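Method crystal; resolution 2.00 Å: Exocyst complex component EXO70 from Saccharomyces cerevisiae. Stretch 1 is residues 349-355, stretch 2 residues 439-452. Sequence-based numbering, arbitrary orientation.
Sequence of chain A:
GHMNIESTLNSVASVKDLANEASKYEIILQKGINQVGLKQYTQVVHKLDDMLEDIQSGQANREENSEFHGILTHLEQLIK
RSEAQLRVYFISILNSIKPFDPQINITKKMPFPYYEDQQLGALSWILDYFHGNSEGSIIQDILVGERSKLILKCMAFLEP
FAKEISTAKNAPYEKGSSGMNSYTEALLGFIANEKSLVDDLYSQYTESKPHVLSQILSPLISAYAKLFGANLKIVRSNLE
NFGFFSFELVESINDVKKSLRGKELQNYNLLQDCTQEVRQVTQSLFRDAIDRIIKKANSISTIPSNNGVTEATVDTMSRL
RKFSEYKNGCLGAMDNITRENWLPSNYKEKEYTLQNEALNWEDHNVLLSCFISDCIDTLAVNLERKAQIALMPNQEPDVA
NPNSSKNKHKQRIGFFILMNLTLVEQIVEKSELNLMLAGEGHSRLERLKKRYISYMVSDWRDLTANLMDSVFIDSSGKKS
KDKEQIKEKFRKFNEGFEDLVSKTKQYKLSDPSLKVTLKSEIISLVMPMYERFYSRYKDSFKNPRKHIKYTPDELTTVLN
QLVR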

ATOM      1  N   GLU A 349       4.090 -24.807  10.679  1.00 37.78           N
ATOM      2  CA  GLU A 349       3.651 -24.147  11.908  1.00 38.21           C
ATOM      3  C   GLU A 349       4.708 -23.982  12.993  1.00 35.64           C
ATOM      4  O   GLU A 349       4.900 -22.883  13.515  1.00 34.29           O
ATOM      5  CB  GLU A 349       2.453 -24.893  12.503  1.00 39.71           C
ATOM      6  CG  GLU A 349       1.204 -24.839  11.643  1.00 44.26           C
ATOM      7  CD  GLU A 349       0.094 -25.732  12.165  1.00 44.86           C
ATOM      8  OE1 GLU A 349      -1.007 -25.710  11.575  1.00 47.24           O
ATOM      9  OE2 GLU A 349       0.323 -26.457  13.158  1.00 45.83           O
ATOM     10  N   LYS A 350       5.391 -25.070  13.336  1.00 34.26           N
ATOM     11  CA  LYS A 350       6.397 -25.014  14.387  1.00 33.08           C
ATOM     12  C   LYS A 350       7.428 -23.924  14.150  1.00 31.67           C
ATOM     13  O   LYS A 350       8.074 -23.471  15.092  1.00 31.12           O
ATOM     14  CB  LYS A 350       7.107 -26.364  14.544  1.00 34.42           C
ATOM     15  CG  LYS A 350       8.287 -26.595  13.608  1.00 34.16           C
ATOM     16  CD  LYS A 350       9.226 -27.658  14.191  1.00 36.02           C
ATOM     17  CE  LYS A 350      10.489 -27.833  13.351  1.00 35.62           C
ATOM     18  NZ  LYS A 350      11.493 -28.724  14.016  1.00 35.99           N
ATOM     19  N   GLU A 351       7.573 -23.505  12.894  1.00 30.09           N
ATOM     20  CA  GLU A 351       8.533 -22.465  12.524  1.00 29.06           C
ATOM     21  C   GLU A 351       8.036 -21.033  12.711  1.00 29.10           C
ATOM     22  O   GLU A 351       8.723 -20.079  12.333  1.00 27.22           O
ATOM     23  CB  GLU A 351       8.976 -22.650  11.074  1.00 30.13           C
ATOM     24  CG  GLU A 351      10.043 -23.707  10.891  1.00 32.47           C
ATOM     25  CD  GLU A 351      10.508 -23.826   9.452  1.00 33.90           C
ATOM     26  OE1 GLU A 351      10.685 -22.784   8.786  1.00 33.78           O
ATOM     27  OE2 GLU A 351      10.711 -24.967   8.991  1.00 35.55           O
ATOM     28  N   TYR A 352       6.844 -20.875  13.277  1.00 26.96           N
ATOM     29  CA  TYR A 352       6.303 -19.539  13.503  1.00 26.41           C
ATOM     30  C   TYR A 352       5.869 -19.403  14.948  1.00 26.94           C
ATOM     31  O   TYR A 352       5.650 -20.400  15.630  1.00 27.69           O
ATOM     32  CB  TYR A 352       5.126 -19.256  12.568  1.00 25.07           C
ATOM     33  CG  TYR A 352       5.499 -19.330  11.107  1.00 24.68           C
ATOM     34  CD1 TYR A 352       5.531 -20.551  10.440  1.00 24.71           C
ATOM     35  CD2 TYR A 352       5.865 -18.184  10.401  1.00 24.18           C
ATOM     36  CE1 TYR A 352       5.920 -20.634   9.112  1.00 25.39           C
ATOM     37  CE2 TYR A 352       6.257 -18.255   9.070  1.00 26.67           C
ATOM     38  CZ  TYR A 352       6.281 -19.487   8.434  1.00 26.27           C
ATOM     39  OH  TYR A 352       6.673 -19.574   7.119  1.00 31.35           O
ATOM     40  N   THR A 353       5.757 -18.168  15.422  1.00 27.17           N
ATOM     41  CA  THR A 353       5.362 -17.948  16.802  1.00 27.13           C
ATOM     42  C   THR A 353       3.893 -17.570  16.945  1.00 29.36           C
ATOM     43  O   THR A 353       3.464 -17.103  18.001  1.00 29.30           O
ATOM     44  CB  THR A 353       6.246 -16.871  17.458  1.00 26.65           C
ATOM     45  OG1 THR A 353       6.322 -15.724  16.608  1.00 22.94           O
ATOM     46  CG2 THR A 353       7.643 -17.417  17.698  1.00 23.72           C
ATOM     47  N   LEU A 354       3.123 -17.777  15.881  1.00 30.93           N
ATOM     48  CA  LEU A 354       1.693 -17.477  15.909  1.00 32.87           C
ATOM     49  C   LEU A 354       0.976 -18.516  16.769  1.00 33.60           C
ATOM     50  O   LEU A 354       1.070 -19.711  16.496  1.00 32.19           O
ATOM     51  CB  LEU A 354       1.104 -17.522  14.498  1.00 33.52           C
ATOM     52  CG  LEU A 354      -0.425 -17.420  14.466  1.00 34.27           C
ATOM     53  CD1 LEU A 354      -0.843 -16.044  14.969  1.00 34.68           C
ATOM     54  CD2 LEU A 354      -0.943 -17.653  13.058  1.00 34.28           C
ATOM     55  N   GLN A 355       0.268 -18.064  17.802  1.00 34.05           N
ATOM     56  CA  GLN A 355      -0.464 -18.977  18.677  1.00 37.28           C
ATOM     57  C   GLN A 355      -1.968 -18.709  18.638  1.00 37.79           C
ATOM     58  O   GLN A 355      -2.412 -17.557  18.621  1.00 38.27           O
ATOM     59  CB  GLN A 355       0.037 -18.865  20.124  1.00 37.73           C
ATOM     60  CG  GLN A 355       1.527 -19.080  20.283  1.00 39.48           C
ATOM     61  CD  GLN A 355       1.925 -19.440  21.702  1.00 39.85           C
ATOM     62  OE1 GLN A 355       1.585 -18.739  22.657  1.00 40.61           O
ATOM     63  NE2 GLN A 355       2.656 -20.541  21.847  1.00 40.58           N
TER
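Stretch 2, residues 439-452: GEGHSRLERLKKRY

Stretch 2 is a helix from Glu 440 to Tyr 452 that continues later in the chain, with Gly 439 at the N-cap position. The phi/psi pair of Gly 439, 88/-108°, by itself calls for glycine, because a CB would be jammed against the preceding carbonyl. Backbone bonds of the i to i+4 type run along the helix, from Ser 443 N to Gly 439 O (3.2 Å) up to a weak one from Tyr 452 N to Leu 448 O (3.5 Å). Stretch 1 starts as a 3-10 segment at 349-351, closed by Tyr 352 N to Glu 349 O at 2.8 Å, and then becomes irregular. The backbones come nearest at Thr 353 and Arg 444, whose CA atoms are 5.5 Å apart, and 477 Å² is buried in total.

Three hydrogen bonds join the stretches, all donated by arginines and accepted by Thr 353. Arg 444 NE reaches Thr 353 OG1 at 3.1 Å with a nearly linear N-H...O angle of 176°. Arg 447 holds the backbone carbonyl in a fork: its NE lies 3.3 Å and its NH2 3.2 Å from Thr 353 O, at angles of 150° and 153°, so the oxygen sits at the edge of the guanidinium.

Guanidinium faces provide further packing. Leu 354 N lies over one face of Arg 444, 3.7 Å from NE, while Gln 355 CD covers a face of Arg 447, 3.3 Å from NE. Gln 355 OE1 is also 3.4 Å from Arg 447 NE, but the poor angle excludes a hydrogen bond.

The remaining contacts are looser. Thr 353 points its CA-to-CB bond toward the helix, placing CG2 4.1 Å from Leu 448 CG and 3.8 Å from Arg 451 NH2. Nearer the helix start, Leu 354 CD1 meets Glu 440 OE2 at 3.7 Å.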

ATOM      1  N   GLY A 439       0.914  -5.219  21.136  1.00 32.00           N
ATOM      2  CA  GLY A 439       0.203  -6.387  21.624  1.00 31.54           C
ATOM      3  C   GLY A 439       0.740  -7.723  21.148  1.00 31.45           C
ATOM      4  O   GLY A 439       1.805  -8.170  21.581  1.00 29.90           O
ATOM      5  N   GLU A 440      -0.015  -8.361  20.260  1.00 30.65           N
ATOM      6  CA  GLU A 440       0.340  -9.662  19.697  1.00 31.77           C
ATOM      7  C   GLU A 440       1.776  -9.738  19.175  1.00 30.59           C
ATOM      8  O   GLU A 440       2.513 -10.667  19.506  1.00 30.56           O
ATOM      9  CB  GLU A 440      -0.633 -10.010  18.565  1.00 30.98           C
ATOM     10  CG  GLU A 440      -0.197 -11.183  17.707  1.00 32.86           C
ATOM     11  CD  GLU A 440      -0.405 -12.518  18.385  1.00 33.82           C
ATOM     12  OE1 GLU A 440      -0.403 -12.565  19.635  1.00 36.07           O
ATOM     13  OE2 GLU A 440      -0.561 -13.525  17.663  1.00 36.28           O
ATOM     14  N   GLY A 441       2.159  -8.766  18.353  1.00 29.91           N
ATOM     15  CA  GLY A 441       3.496  -8.744  17.779  1.00 28.62           C
ATOM     16  C   GLY A 441       4.630  -8.824  18.783  1.00 29.07           C
ATOM     17  O   GLY A 441       5.490  -9.703  18.700  1.00 26.81           O
ATOM     18  N   HIS A 442       4.651  -7.900  19.734  1.00 27.36           N
ATOM     19  CA  HIS A 442       5.705  -7.910  20.738  1.00 27.50           C
ATOM     20  C   HIS A 442       5.754  -9.227  21.500  1.00 26.70           C
ATOM     21  O   HIS A 442       6.828  -9.740  21.785  1.00 25.15           O
ATOM     22  CB  HIS A 442       5.514  -6.752  21.709  1.00 28.57           C
ATOM     23  CG  HIS A 442       5.871  -5.424  21.126  1.00 28.54           C
ATOM     24  ND1 HIS A 442       7.160  -5.095  20.769  1.00 29.37           N
ATOM     25  CD2 HIS A 442       5.111  -4.343  20.834  1.00 27.71           C
ATOM     26  CE1 HIS A 442       7.179  -3.866  20.285  1.00 29.00           C
ATOM     27  NE2 HIS A 442       5.948  -3.388  20.313  1.00 28.64           N
ATOM     28  N   SER A 443       4.591  -9.779  21.823  1.00 27.14           N
ATOM     29  CA  SER A 443       4.556 -11.040  22.548  1.00 27.32           C
ATOM     30  C   SER A 443       5.146 -12.163  21.693  1.00 25.63           C
ATOM     31  O   SER A 443       5.770 -13.087  22.216  1.00 25.30           O
ATOM     32  CB  SER A 443       3.124 -11.386  22.959  1.00 29.62           C
ATOM     33  OG  SER A 443       2.333 -11.710  21.832  1.00 34.88           O
ATOM     34  N   ARG A 444       4.955 -12.091  20.379  1.00 24.78           N
ATOM     35  CA  ARG A 444       5.514 -13.115  19.497  1.00 23.89           C
ATOM     36  C   ARG A 444       7.029 -12.965  19.472  1.00 24.09           C
ATOM     37  O   ARG A 444       7.759 -13.959  19.488  1.00 24.05           O
ATOM     38  CB  ARG A 444       4.962 -12.987  18.079  1.00 23.22           C
ATOM     39  CG  ARG A 444       3.538 -13.503  17.925  1.00 26.02           C
ATOM     40  CD  ARG A 444       3.046 -13.401  16.485  1.00 26.96           C
ATOM     41  NE  ARG A 444       3.850 -14.211  15.572  1.00 28.76           N
ATOM     42  CZ  ARG A 444       3.574 -14.382  14.282  1.00 29.79           C
ATOM     43  NH1 ARG A 444       2.507 -13.800  13.742  1.00 29.60           N
ATOM     44  NH2 ARG A 444       4.364 -15.136  13.528  1.00 27.86           N
ATOM     45  N   LEU A 445       7.496 -11.719  19.434  1.00 22.67           N
ATOM     46  CA  LEU A 445       8.926 -11.443  19.425  1.00 24.18           C
ATOM     47  C   LEU A 445       9.555 -11.920  20.735  1.00 23.76           C
ATOM     48  O   LEU A 445      10.702 -12.375  20.754  1.00 23.41           O
ATOM     49  CB  LEU A 445       9.180  -9.947  19.245  1.00 24.72           C
ATOM     50  CG  LEU A 445      10.645  -9.510  19.219  1.00 25.39           C
ATOM     51  CD1 LEU A 445      11.404 -10.217  18.095  1.00 25.41           C
ATOM     52  CD2 LEU A 445      10.702  -8.006  19.033  1.00 24.90           C
ATOM     53  N   GLU A 446       8.814 -11.805  21.834  1.00 22.35           N
ATOM     54  CA  GLU A 446       9.344 -12.271  23.111  1.00 22.76           C
ATOM     55  C   GLU A 446       9.418 -13.789  23.058  1.00 20.69           C
ATOM     56  O   GLU A 446      10.376 -14.389  23.547  1.00 20.05           O
ATOM     57  CB  GLU A 446       8.467 -11.818  24.281  1.00 24.53           C
ATOM     58  CG  GLU A 446       8.607 -10.335  24.609  1.00 27.19           C
ATOM     59  CD  GLU A 446      10.038  -9.935  24.950  1.00 30.58           C
ATOM     60  OE1 GLU A 446      10.605 -10.471  25.931  1.00 31.98           O
ATOM     61  OE2 GLU A 446      10.602  -9.083  24.237  1.00 31.35           O
ATOM     62  N   ARG A 447       8.414 -14.411  22.449  1.00 18.85           N
ATOM     63  CA  ARG A 447       8.418 -15.859  22.338  1.00 20.04           C
ATOM     64  C   ARG A 447       9.605 -16.300  21.489  1.00 18.80           C
ATOM     65  O   ARG A 447      10.233 -17.314  21.777  1.00 15.76           O
ATOM     66  CB  ARG A 447       7.106 -16.372  21.732  1.00 22.10           C
ATOM     67  CG  ARG A 447       5.960 -16.467  22.737  1.00 26.41           C
ATOM     68  CD  ARG A 447       4.878 -17.436  22.263  1.00 28.99           C
ATOM     69  NE  ARG A 447       3.995 -16.864  21.249  1.00 31.81           N
ATOM     70  CZ  ARG A 447       3.096 -15.913  21.491  1.00 34.53           C
ATOM     71  NH1 ARG A 447       2.958 -15.418  22.715  1.00 34.82           N
ATOM     72  NH2 ARG A 447       2.317 -15.466  20.513  1.00 34.96           N
ATOM     73  N   LEU A 448       9.913 -15.533  20.445  1.00 19.44           N
ATOM     74  CA  LEU A 448      11.046 -15.850  19.576  1.00 20.15           C
ATOM     75  C   LEU A 448      12.350 -15.823  20.371  1.00 19.43           C
ATOM     76  O   LEU A 448      13.162 -16.745  20.281  1.00 18.37           O
ATOM     77  CB  LEU A 448      11.165 -14.834  18.436  1.00 21.00           C
ATOM     78  CG  LEU A 448      11.065 -15.317  16.986  1.00 24.63           C
ATOM     79  CD1 LEU A 448      11.715 -14.273  16.088  1.00 21.86           C
ATOM     80  CD2 LEU A 448      11.749 -16.666  16.800  1.00 22.01           C
ATOM     81  N   LYS A 449      12.545 -14.759  21.148  1.00 19.33           N
ATOM     82  CA  LYS A 449      13.760 -14.608  21.935  1.00 18.48           C
ATOM     83  C   LYS A 449      13.912 -15.688  22.996  1.00 18.45           C
ATOM     84  O   LYS A 449      15.017 -16.163  23.246  1.00 16.61           O
ATOM     85  CB  LYS A 449      13.801 -13.229  22.595  1.00 21.68           C
ATOM     86  CG  LYS A 449      13.701 -12.074  21.599  1.00 25.90           C
ATOM     87  CD  LYS A 449      13.995 -10.721  22.248  1.00 27.64           C
ATOM     88  CE  LYS A 449      13.134 -10.476  23.468  1.00 28.96           C
ATOM     89  NZ  LYS A 449      13.400  -9.144  24.084  1.00 31.11           N
ATOM     90  N   LYS A 450      12.809 -16.082  23.623  1.00 17.88           N
ATOM     91  CA  LYS A 450      12.887 -17.115  24.644  1.00 20.04           C
ATOM     92  C   LYS A 450      13.327 -18.444  24.045  1.00 17.76           C
ATOM     93  O   LYS A 450      14.023 -19.222  24.698  1.00 16.86           O
ATOM     94  CB  LYS A 450      11.536 -17.258  25.356  1.00 23.35           C
ATOM     95  CG  LYS A 450      11.224 -16.048  26.226  1.00 28.03           C
ATOM     96  CD  LYS A 450       9.814 -16.079  26.796  1.00 30.93           C
ATOM     97  CE  LYS A 450       9.523 -14.770  27.519  1.00 32.40           C
ATOM     98  NZ  LYS A 450       8.114 -14.685  27.971  1.00 35.18           N
ATOM     99  N   ARG A 451      12.925 -18.704  22.805  1.00 16.96           N
ATOM    100  CA  ARG A 451      13.307 -19.949  22.135  1.00 16.12           C
ATOM    101  C   ARG A 451      14.824 -20.040  22.059  1.00 14.64           C
ATOM    102  O   ARG A 451      15.407 -21.062  22.418  1.00 16.39           O
ATOM    103  CB  ARG A 451      12.730 -20.006  20.713  1.00 16.57           C
ATOM    104  CG  ARG A 451      13.160 -21.234  19.905  1.00 17.46           C
ATOM    105  CD  ARG A 451      12.957 -21.016  18.399  1.00 18.10           C
ATOM    106  NE  ARG A 451      11.547 -20.840  18.045  1.00 18.58           N
ATOM    107  CZ  ARG A 451      11.120 -20.493  16.835  1.00 20.36           C
ATOM    108  NH1 ARG A 451      11.995 -20.278  15.859  1.00 17.08           N
ATOM    109  NH2 ARG A 451       9.816 -20.377  16.593  1.00 19.50           N
ATOM    110  N   TYR A 452      15.464 -18.960  21.610  1.00 12.33           N
ATOM    111  CA  TYR A 452      16.913 -18.957  21.475  1.00 12.14           C
ATOM    112  C   TYR A 452      17.646 -18.740  22.792  1.00 13.45           C
ATOM    113  O   TYR A 452      18.823 -19.088  22.918  1.00 14.18           O
ATOM    114  CB  TYR A 452      17.323 -17.964  20.370  1.00 12.14           C
ATOM    115  CG  TYR A 452      16.791 -18.443  19.037  1.00 12.17           C
ATOM    116  CD1 TYR A 452      17.294 -19.607  18.450  1.00 14.13           C
ATOM    117  CD2 TYR A 452      15.683 -17.838  18.440  1.00 11.71           C
ATOM    118  CE1 TYR A 452      16.700 -20.167  17.322  1.00 13.18           C
ATOM    119  CE2 TYR A 452      15.084 -18.391  17.302  1.00 10.92           C
ATOM    120  CZ  TYR A 452      15.594 -19.558  16.753  1.00 12.63           C
ATOM    121  OH  TYR A 452      14.982 -20.138  15.653  1.00 12.19           O
TER